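Local coordinates for protein TetR family transcriptional regulator (Rhodococcus erythropolis, PDB 4ZA6) that acts as a TetR-family transcriptional repressor, QsdR, probably controlling the qsdA gene and with it the degradation of N-acylhomoserine lactone quorum-sensing signals, at residues 62-65 with 66-69; 104-107 with 108-112; 122-125 with 126-130. One frame throughout, in Å; residues are numbered along the deposited sequence.

Interaction 1: 62-65 with 66-69; sequences TYRK and AMSQ
Lys65 O collects two sound hydrogen bonds at the end of helix 47-69, and they come from different angles. Gln69 N lies 3.1 Å from Lys65 O, whereas the hydroxyl approaches more from the flank, with Ser68 OG 2.9 Å from Lys65 O. The first torsion of Ser68 (chi1 66°) tucks OG between its own backbone N and carbonyl carbon, the rotation that brings it back to a carbonyl three residues earlier. The other main-chain bonds follow the i to i+4 pattern: Met67 N lies 2.9 Å from Tyr63 O, and Ala66 N bonds to Thr62 O. The Ser68 N bond to Arg64 O is longer, at 3.2 Å.

Across the two segments the other side-chain contacts are van der Waals in kind. The extended chain of Lys65 crosses that of Gln69, its CE 3.6 Å from Gln69 NE2, so methylenes rather than the ammonium group meet the amide. Arg64 and Met67 run side by side, and Met67 CE sits at the guanidinium edge, 3.9 Å from Arg64 NH1.

Outside the segments, the arginine charge is answered by salt bridges to Glu126 and Glu60. Tyr63 turns to helix 115-133, while Ala66 packs on helix 74-90. The arrangement is the closing turn of the long helix that, in TetR-family repressors, links the DNA-binding and C-terminal domains.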
ATOM      1  N   THR A  62      -4.196   6.442   1.247  1.00 29.28           N
ATOM      2  CA  THR A  62      -3.655   6.327   2.612  1.00 28.38           C
ATOM      3  C   THR A  62      -2.373   7.150   2.756  1.00 33.11           C
ATOM      4  O   THR A  62      -2.260   7.941   3.703  1.00 32.84           O
ATOM      5  CB  THR A  62      -3.483   4.843   2.981  1.00 29.51           C
ATOM      6  OG1 THR A  62      -4.774   4.262   2.940  1.00 27.69           O
ATOM      7  CG2 THR A  62      -2.876   4.631   4.379  1.00 27.12           C
ATOM      8  N   TYR A  63      -1.435   6.990   1.799  1.00 28.55           N
ATOM      9  CA  TYR A  63      -0.150   7.706   1.763  1.00 28.16           C
ATOM     10  C   TYR A  63      -0.354   9.225   1.677  1.00 33.63           C
ATOM     11  O   TYR A  63       0.300   9.971   2.401  1.00 33.22           O
ATOM     12  CB  TYR A  63       0.666   7.246   0.546  1.00 27.57           C
ATOM     13  CG  TYR A  63       1.721   6.204   0.848  1.00 27.79           C
ATOM     14  CD1 TYR A  63       3.011   6.576   1.225  1.00 29.81           C
ATOM     15  CD2 TYR A  63       1.463   4.852   0.668  1.00 27.21           C
ATOM     16  CE1 TYR A  63       3.997   5.620   1.488  1.00 29.71           C
ATOM     17  CE2 TYR A  63       2.430   3.887   0.952  1.00 27.40           C
ATOM     18  CZ  TYR A  63       3.710   4.278   1.316  1.00 34.24           C
ATOM     19  OH  TYR A  63       4.674   3.333   1.591  1.00 38.50           O
ATOM     20  N   ARG A  64      -1.243   9.677   0.770  1.00 32.27           N
ATOM     21  CA  ARG A  64      -1.534  11.092   0.527  1.00 32.65           C
ATOM     22  C   ARG A  64      -2.097  11.759   1.757  1.00 36.09           C
ATOM     23  O   ARG A  64      -1.766  12.907   2.032  1.00 38.62           O
ATOM     24  CB  ARG A  64      -2.512  11.258  -0.656  1.00 34.72           C
ATOM     25  CG  ARG A  64      -1.997  10.679  -1.986  1.00 40.39           C
ATOM     26  CD  ARG A  64      -0.989  11.564  -2.683  1.00 39.82           C
ATOM     27  NE  ARG A  64      -0.533  10.981  -3.946  1.00 37.12           N
ATOM     28  CZ  ARG A  64       0.703  11.106  -4.404  1.00 46.79           C
ATOM     29  NH1 ARG A  64       1.610  11.775  -3.708  1.00 42.17           N
ATOM     30  NH2 ARG A  64       1.050  10.545  -5.553  1.00 37.74           N
ATOM     31  N   LYS A  65      -2.969  11.057   2.483  1.00 30.53           N
ATOM     32  CA  LYS A  65      -3.572  11.570   3.712  1.00 30.41           C
ATOM     33  C   LYS A  65      -2.472  11.690   4.762  1.00 32.41           C
ATOM     34  O   LYS A  65      -2.297  12.756   5.338  1.00 33.74           O
ATOM     35  CB  LYS A  65      -4.711  10.641   4.187  1.00 32.32           C
ATOM     36  CG  LYS A  65      -5.497  11.197   5.376  1.00 41.92           C
ATOM     37  CD  LYS A  65      -6.546  10.225   5.872  1.00 55.91           C
ATOM     38  CE  LYS A  65      -7.265  10.743   7.097  1.00 76.79           C
ATOM     39  NZ  LYS A  65      -8.301   9.791   7.583  1.00 87.87           N
ATOM     40  N   ALA A  66      -1.662  10.645   4.932  1.00 27.50           N
ATOM     41  CA  ALA A  66      -0.571  10.680   5.904  1.00 27.21           C
ATOM     42  C   ALA A  66       0.444  11.782   5.608  1.00 30.25           C
ATOM     43  O   ALA A  66       0.918  12.401   6.546  1.00 31.10           O
ATOM     44  CB  ALA A  66       0.118   9.328   5.989  1.00 27.23           C
ATOM     45  N   MET A  67       0.755  12.040   4.321  1.00 26.10           N
ATOM     46  CA  MET A  67       1.694  13.091   3.897  1.00 26.13           C
ATOM     47  C   MET A  67       1.207  14.482   4.246  1.00 31.56           C
ATOM     48  O   MET A  67       2.026  15.346   4.550  1.00 32.52           O
ATOM     49  CB  MET A  67       1.959  13.022   2.387  1.00 27.68           C
ATOM     50  CG  MET A  67       2.894  11.908   1.963  1.00 29.98           C
ATOM     51  SD  MET A  67       2.721  11.510   0.189  1.00 33.59           S
ATOM     52  CE  MET A  67       3.515  12.943  -0.544  1.00 31.35           C
ATOM     53  N   SER A  68      -0.110  14.725   4.154  1.00 29.57           N
ATOM     54  CA  SER A  68      -0.680  16.040   4.468  1.00 31.52           C
ATOM     55  C   SER A  68      -0.808  16.241   5.991  1.00 36.60           C
ATOM     56  O   SER A  68      -0.754  17.375   6.456  1.00 37.11           O
ATOM     57  CB  SER A  68      -2.030  16.227   3.768  1.00 36.32           C
ATOM     58  OG  SER A  68      -3.021  15.339   4.260  1.00 48.14           O
ATOM     59  N   GLN A  69      -0.949  15.135   6.761  1.00 32.92           N
ATOM     60  CA  GLN A  69      -1.123  15.188   8.223  1.00 33.81           C
ATOM     61  C   GLN A  69       0.168  15.029   9.036  1.00 37.13           C
ATOM     62  O   GLN A  69       0.208  15.442  10.197  1.00 38.22           O
ATOM     63  CB  GLN A  69      -2.213  14.199   8.677  1.00 35.43           C
ATOM     64  CG  GLN A  69      -3.618  14.654   8.237  1.00 47.73           C
ATOM     65  CD  GLN A  69      -4.760  13.718   8.546  1.00 60.07           C
ATOM     66  OE1 GLN A  69      -5.930  14.123   8.574  1.00 57.39           O
ATOM     67  NE2 GLN A  69      -4.472  12.440   8.716  1.00 44.91           N
TER

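Interaction 2: 104-107 with 108-112; sequences MVFI and KLAMM
Ile107 O receives the shortest sound polar bond here, from Met111 N at 2.8 Å, in the last turn of helix 103-111. The three bonds before it follow the same i to i+4 pattern: Ala110 N lies 2.9 Å from Phe106 O, Leu109 N bonds to Val105 O, and Lys108 N makes a longer bond of 3.3 Å to Met104 O. The backbone departs from the helix at Met112.

On this ladder the side chains pair four residues apart. Phe106 and Ala110 form a CH-pi contact: Ala110 CB stands over one face of the ring, 3.9 Å from its centroid and displaced toward the rim, so CE2 and CZ are nearest, with Phe106 CZ 3.6 Å from Ala110 CB. A trans first torsion (chi1 -173°) carries the Phe106 ring forward along the helix to reach that methyl. The edge-to-face partner of the same ring is Tyr159, and Leu55, Leu95 and Leu98 also touch it.

Short helix 103-111 thus packs within the all-helical C-terminal domain of the TetR type, where ligands are commonly bound; a bound methylpentanediol, probably from the crystallisation liquor, lies about 4 Å from the Phe106 side chain at the nearest atoms. An alanine in place of Phe106 would be likely to leave the Ala110 methyl without its ring face and Tyr159 without its aromatic mate.

Val105 and Leu109 lie side by side, Val105 CG1 3.9 Å from Leu109 CD1, and both rest on Leu51 of helix 47-69. Elsewhere on the helix, Met111 bends at its thioether (chi3 -78°), which folds the terminal methyl back over Ile107, with Met111 CE 4.0 Å from Ile107 CG2.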
ATOM      1  N   MET A 104      -3.667 -15.904   1.346  1.00 32.78           N
ATOM      2  CA  MET A 104      -2.667 -16.235   0.324  1.00 33.35           C
ATOM      3  C   MET A 104      -2.706 -15.281  -0.868  1.00 36.44           C
ATOM      4  O   MET A 104      -1.649 -14.915  -1.387  1.00 35.79           O
ATOM      5  CB  MET A 104      -2.808 -17.696  -0.142  1.00 37.79           C
ATOM      6  CG  MET A 104      -2.469 -18.713   0.944  1.00 43.84           C
ATOM      7  SD  MET A 104      -2.451 -20.424   0.332  1.00 51.34           S
ATOM      8  CE  MET A 104      -0.901 -20.416  -0.617  1.00 47.43           C
ATOM      9  N   VAL A 105      -3.914 -14.866  -1.298  1.00 31.74           N
ATOM     10  CA  VAL A 105      -4.070 -13.899  -2.397  1.00 30.20           C
ATOM     11  C   VAL A 105      -3.438 -12.606  -1.943  1.00 32.15           C
ATOM     12  O   VAL A 105      -2.617 -12.048  -2.669  1.00 30.81           O
ATOM     13  CB  VAL A 105      -5.562 -13.700  -2.807  1.00 35.62           C
ATOM     14  CG1 VAL A 105      -5.737 -12.518  -3.755  1.00 34.97           C
ATOM     15  CG2 VAL A 105      -6.129 -14.963  -3.448  1.00 36.46           C
ATOM     16  N   PHE A 106      -3.780 -12.150  -0.712  1.00 28.16           N
ATOM     17  CA  PHE A 106      -3.237 -10.902  -0.182  1.00 27.94           C
ATOM     18  C   PHE A 106      -1.708 -10.915   0.012  1.00 32.43           C
ATOM     19  O   PHE A 106      -1.056  -9.912  -0.319  1.00 30.66           O
ATOM     20  CB  PHE A 106      -3.965 -10.442   1.101  1.00 29.57           C
ATOM     21  CG  PHE A 106      -3.502  -9.072   1.524  1.00 28.54           C
ATOM     22  CD1 PHE A 106      -3.917  -7.940   0.839  1.00 30.14           C
ATOM     23  CD2 PHE A 106      -2.542  -8.923   2.518  1.00 29.08           C
ATOM     24  CE1 PHE A 106      -3.413  -6.671   1.174  1.00 29.75           C
ATOM     25  CE2 PHE A 106      -2.070  -7.655   2.876  1.00 30.71           C
ATOM     26  CZ  PHE A 106      -2.502  -6.537   2.191  1.00 27.21           C
ATOM     27  N   ILE A 107      -1.140 -12.024   0.525  1.00 28.70           N
ATOM     28  CA  ILE A 107       0.314 -12.110   0.719  1.00 27.95           C
ATOM     29  C   ILE A 107       0.999 -11.822  -0.613  1.00 29.88           C
ATOM     30  O   ILE A 107       1.933 -11.007  -0.671  1.00 27.67           O
ATOM     31  CB  ILE A 107       0.784 -13.457   1.348  1.00 31.63           C
ATOM     32  CG1 ILE A 107       0.329 -13.580   2.831  1.00 32.69           C
ATOM     33  CG2 ILE A 107       2.335 -13.555   1.275  1.00 31.67           C
ATOM     34  CD1 ILE A 107       0.383 -15.034   3.422  1.00 36.44           C
ATOM     35  N   LYS A 108       0.481 -12.456  -1.690  1.00 27.69           N
ATOM     36  CA  LYS A 108       0.965 -12.314  -3.064  1.00 27.77           C
ATOM     37  C   LYS A 108       0.843 -10.879  -3.569  1.00 32.10           C
ATOM     38  O   LYS A 108       1.818 -10.332  -4.078  1.00 32.44           O
ATOM     39  CB  LYS A 108       0.234 -13.301  -3.989  1.00 29.01           C
ATOM     40  CG  LYS A 108       0.686 -13.270  -5.433  1.00 44.05           C
ATOM     41  CD  LYS A 108       0.171 -14.466  -6.195  1.00 47.65           C
ATOM     42  CE  LYS A 108       0.783 -14.520  -7.559  1.00 65.44           C
ATOM     43  NZ  LYS A 108       0.037 -13.703  -8.563  1.00 75.17           N
ATOM     44  N   LEU A 109      -0.338 -10.273  -3.447  1.00 27.82           N
ATOM     45  CA  LEU A 109      -0.556  -8.889  -3.909  1.00 27.40           C
ATOM     46  C   LEU A 109       0.264  -7.818  -3.156  1.00 30.68           C
ATOM     47  O   LEU A 109       0.705  -6.836  -3.755  1.00 29.14           O
ATOM     48  CB  LEU A 109      -2.060  -8.555  -3.824  1.00 27.58           C
ATOM     49  CG  LEU A 109      -2.991  -9.377  -4.706  1.00 31.19           C
ATOM     50  CD1 LEU A 109      -4.424  -8.953  -4.496  1.00 31.99           C
ATOM     51  CD2 LEU A 109      -2.632  -9.246  -6.171  1.00 32.03           C
ATOM     52  N   ALA A 110       0.470  -8.024  -1.849  1.00 27.21           N
ATOM     53  CA  ALA A 110       1.165  -7.073  -0.981  1.00 26.82           C
ATOM     54  C   ALA A 110       2.666  -7.249  -0.832  1.00 27.46           C
ATOM     55  O   ALA A 110       3.361  -6.262  -0.629  1.00 26.32           O
ATOM     56  CB  ALA A 110       0.527  -7.082   0.398  1.00 27.62           C
ATOM     57  N   MET A 111       3.155  -8.494  -0.795  1.00 24.88           N
ATOM     58  CA  MET A 111       4.570  -8.747  -0.468  1.00 23.66           C
ATOM     59  C   MET A 111       5.445  -9.324  -1.553  1.00 28.57           C
ATOM     60  O   MET A 111       6.614  -9.608  -1.325  1.00 29.22           O
ATOM     61  CB  MET A 111       4.675  -9.512   0.848  1.00 26.25           C
ATOM     62  CG  MET A 111       4.388  -8.611   2.033  1.00 28.56           C
ATOM     63  SD  MET A 111       4.125  -9.529   3.528  1.00 31.72           S
ATOM     64  CE  MET A 111       2.391 -10.116   3.295  1.00 29.36           C
ATOM     65  N   MET A 112       4.884  -9.460  -2.738  1.00 25.87           N
ATOM     66  CA  MET A 112       5.572  -9.881  -3.938  1.00 25.66           C
ATOM     67  C   MET A 112       5.581  -8.628  -4.811  1.00 30.25           C
ATOM     68  O   MET A 112       4.588  -7.884  -4.746  1.00 30.72           O
ATOM     69  CB  MET A 112       4.756 -10.982  -4.645  1.00 27.75           C
ATOM     70  CG  MET A 112       5.457 -11.593  -5.818  1.00 30.35           C
ATOM     71  SD  MET A 112       4.488 -12.820  -6.678  1.00 33.65           S
ATOM     72  CE  MET A 112       3.398 -11.760  -7.725  1.00 29.67           C
TER

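Interaction 3: 122-125 with 126-130; sequences SITA and EILQS
Ser122 O accepts the backbone bond of Glu126 N at 3.1 Å, while the serine hydroxyl bonds back to Ile119 O.

Ile123 follows with both polar and apolar links to Ile127. Ile127 N lies 3.0 Å from Ile123 O, and the two branched chains slant across one another so that Ile123 CG2 meets the tip of the other, 3.9 Å from Ile127 CD1. That branch of Ile123 is anti to its own nitrogen and leans along the helix toward its partner. Ile127 also packs on Ile78 and Val81 of helix 74-90.

Thr124 O is reached by Leu128 N at 2.9 Å. The threonine methyl comes only loosely near the leucine, Thr124 CG2 4.3 Å from Leu128 CD1, and the threonine hydroxyl is bonded to Ser120 O.

Ala125 closes the series with its carbonyl, 2.9 Å from Gln129 N to Ala125 O. With the buried threonine hydroxyl and these carbonyls answered within helix 115-133, Ile123, Ile127 and Leu128 can probably present mainly hydrocarbon to helices 47-69, 74-90 and 143-158.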
ATOM      1  N   SER A 122       6.933   4.207  -5.399  1.00 25.45           N
ATOM      2  CA  SER A 122       6.932   5.468  -6.164  1.00 26.27           C
ATOM      3  C   SER A 122       6.469   6.661  -5.320  1.00 30.04           C
ATOM      4  O   SER A 122       7.015   7.748  -5.473  1.00 31.49           O
ATOM      5  CB  SER A 122       6.121   5.333  -7.454  1.00 30.30           C
ATOM      6  OG  SER A 122       4.746   5.194  -7.156  1.00 38.63           O
ATOM      7  N   ILE A 123       5.495   6.470  -4.414  1.00 26.04           N
ATOM      8  CA  ILE A 123       5.089   7.557  -3.501  1.00 25.20           C
ATOM      9  C   ILE A 123       6.204   7.774  -2.483  1.00 29.57           C
ATOM     10  O   ILE A 123       6.542   8.931  -2.208  1.00 30.63           O
ATOM     11  CB  ILE A 123       3.722   7.305  -2.810  1.00 28.23           C
ATOM     12  CG1 ILE A 123       2.573   7.230  -3.858  1.00 27.54           C
ATOM     13  CG2 ILE A 123       3.443   8.408  -1.759  1.00 29.68           C
ATOM     14  CD1 ILE A 123       1.237   6.741  -3.308  1.00 29.00           C
ATOM     15  N   THR A 124       6.834   6.677  -1.964  1.00 26.40           N
ATOM     16  CA  THR A 124       7.969   6.846  -1.035  1.00 25.88           C
ATOM     17  C   THR A 124       9.123   7.633  -1.706  1.00 28.52           C
ATOM     18  O   THR A 124       9.659   8.547  -1.101  1.00 27.25           O
ATOM     19  CB  THR A 124       8.445   5.521  -0.421  1.00 33.65           C
ATOM     20  OG1 THR A 124       7.331   4.863   0.187  1.00 27.81           O
ATOM     21  CG2 THR A 124       9.567   5.732   0.628  1.00 30.33           C
ATOM     22  N   ALA A 125       9.459   7.282  -2.971  1.00 24.31           N
ATOM     23  CA  ALA A 125      10.489   7.933  -3.789  1.00 24.29           C
ATOM     24  C   ALA A 125      10.209   9.455  -3.909  1.00 28.24           C
ATOM     25  O   ALA A 125      11.123  10.261  -3.814  1.00 28.32           O
ATOM     26  CB  ALA A 125      10.520   7.289  -5.182  1.00 24.95           C
ATOM     27  N   GLU A 126       8.946   9.821  -4.104  1.00 28.65           N
ATOM     28  CA  GLU A 126       8.467  11.207  -4.214  1.00 29.22           C
ATOM     29  C   GLU A 126       8.680  11.955  -2.871  1.00 33.17           C
ATOM     30  O   GLU A 126       9.152  13.104  -2.864  1.00 32.82           O
ATOM     31  CB  GLU A 126       6.994  11.195  -4.640  1.00 30.06           C
ATOM     32  CG  GLU A 126       6.354  12.567  -4.764  1.00 35.60           C
ATOM     33  CD  GLU A 126       4.842  12.549  -4.672  1.00 55.30           C
ATOM     34  OE1 GLU A 126       4.218  11.543  -5.085  1.00 48.67           O
ATOM     35  OE2 GLU A 126       4.279  13.563  -4.209  1.00 43.37           O
ATOM     36  N   ILE A 127       8.345  11.298  -1.752  1.00 30.34           N
ATOM     37  CA  ILE A 127       8.533  11.823  -0.390  1.00 31.33           C
ATOM     38  C   ILE A 127      10.038  12.089  -0.163  1.00 35.98           C
ATOM     39  O   ILE A 127      10.413  13.161   0.323  1.00 37.07           O
ATOM     40  CB  ILE A 127       7.948  10.870   0.689  1.00 34.22           C
ATOM     41  CG1 ILE A 127       6.409  10.904   0.688  1.00 34.56           C
ATOM     42  CG2 ILE A 127       8.482  11.226   2.089  1.00 36.68           C
ATOM     43  CD1 ILE A 127       5.738   9.575   1.138  1.00 35.95           C
ATOM     44  N   LEU A 128      10.884  11.121  -0.528  1.00 30.09           N
ATOM     45  CA  LEU A 128      12.335  11.232  -0.397  1.00 29.84           C
ATOM     46  C   LEU A 128      12.888  12.369  -1.231  1.00 34.69           C
ATOM     47  O   LEU A 128      13.669  13.174  -0.715  1.00 36.12           O
ATOM     48  CB  LEU A 128      13.041   9.911  -0.752  1.00 30.00           C
ATOM     49  CG  LEU A 128      12.761   8.732   0.175  1.00 35.92           C
ATOM     50  CD1 LEU A 128      13.376   7.456  -0.357  1.00 35.30           C
ATOM     51  CD2 LEU A 128      13.231   9.008   1.596  1.00 39.41           C
ATOM     52  N   GLN A 129      12.445  12.480  -2.496  1.00 31.51           N
ATOM     53  CA  GLN A 129      12.911  13.526  -3.403  1.00 31.07           C
ATOM     54  C   GLN A 129      12.516  14.903  -2.898  1.00 34.73           C
ATOM     55  O   GLN A 129      13.345  15.801  -2.945  1.00 34.70           O
ATOM     56  CB  GLN A 129      12.406  13.292  -4.836  1.00 32.60           C
ATOM     57  CG  GLN A 129      12.963  14.284  -5.872  1.00 44.92           C
ATOM     58  CD  GLN A 129      14.456  14.159  -6.077  1.00 57.81           C
ATOM     59  OE1 GLN A 129      15.242  15.040  -5.703  1.00 53.24           O
ATOM     60  NE2 GLN A 129      14.881  13.060  -6.673  1.00 51.43           N
ATOM     61  N   SER A 130      11.281  15.070  -2.399  1.00 32.73           N
ATOM     62  CA  SER A 130      10.829  16.368  -1.876  1.00 33.72           C
ATOM     63  C   SER A 130      11.642  16.773  -0.657  1.00 36.79           C
ATOM     64  O   SER A 130      12.013  17.938  -0.550  1.00 38.29           O
ATOM     65  CB  SER A 130       9.322  16.392  -1.615  1.00 38.31           C
ATOM     66  OG  SER A 130       8.919  15.527  -0.564  1.00 52.23           O
TER

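How the interactions relate
Each interaction joins successive turns of a single helix, but their settings differ. Interaction 3 is the most buried, whereas interactions 1 and 2 each mix buried and exposed residues. Interactions 1 and 3 touch: their helices, 47-69 and 115-133, are joined by a salt bridge (Arg64 NH1 to Glu126 OE1, 3.0 Å) and by packing in which Tyr63 meets Ile123 and Thr124 and Met67 SD lies 3.7 Å from Ile127 CD1. Interaction 2 lies on the other side of the chain's centre, about 23 Å from each between centres, yet it also packs on helix 47-69, nearer its start. Its chemistry is aromatic and aliphatic; interaction 1 adds a serine-to-carbonyl bond at a helix end, and interaction 3 pairs branched aliphatics.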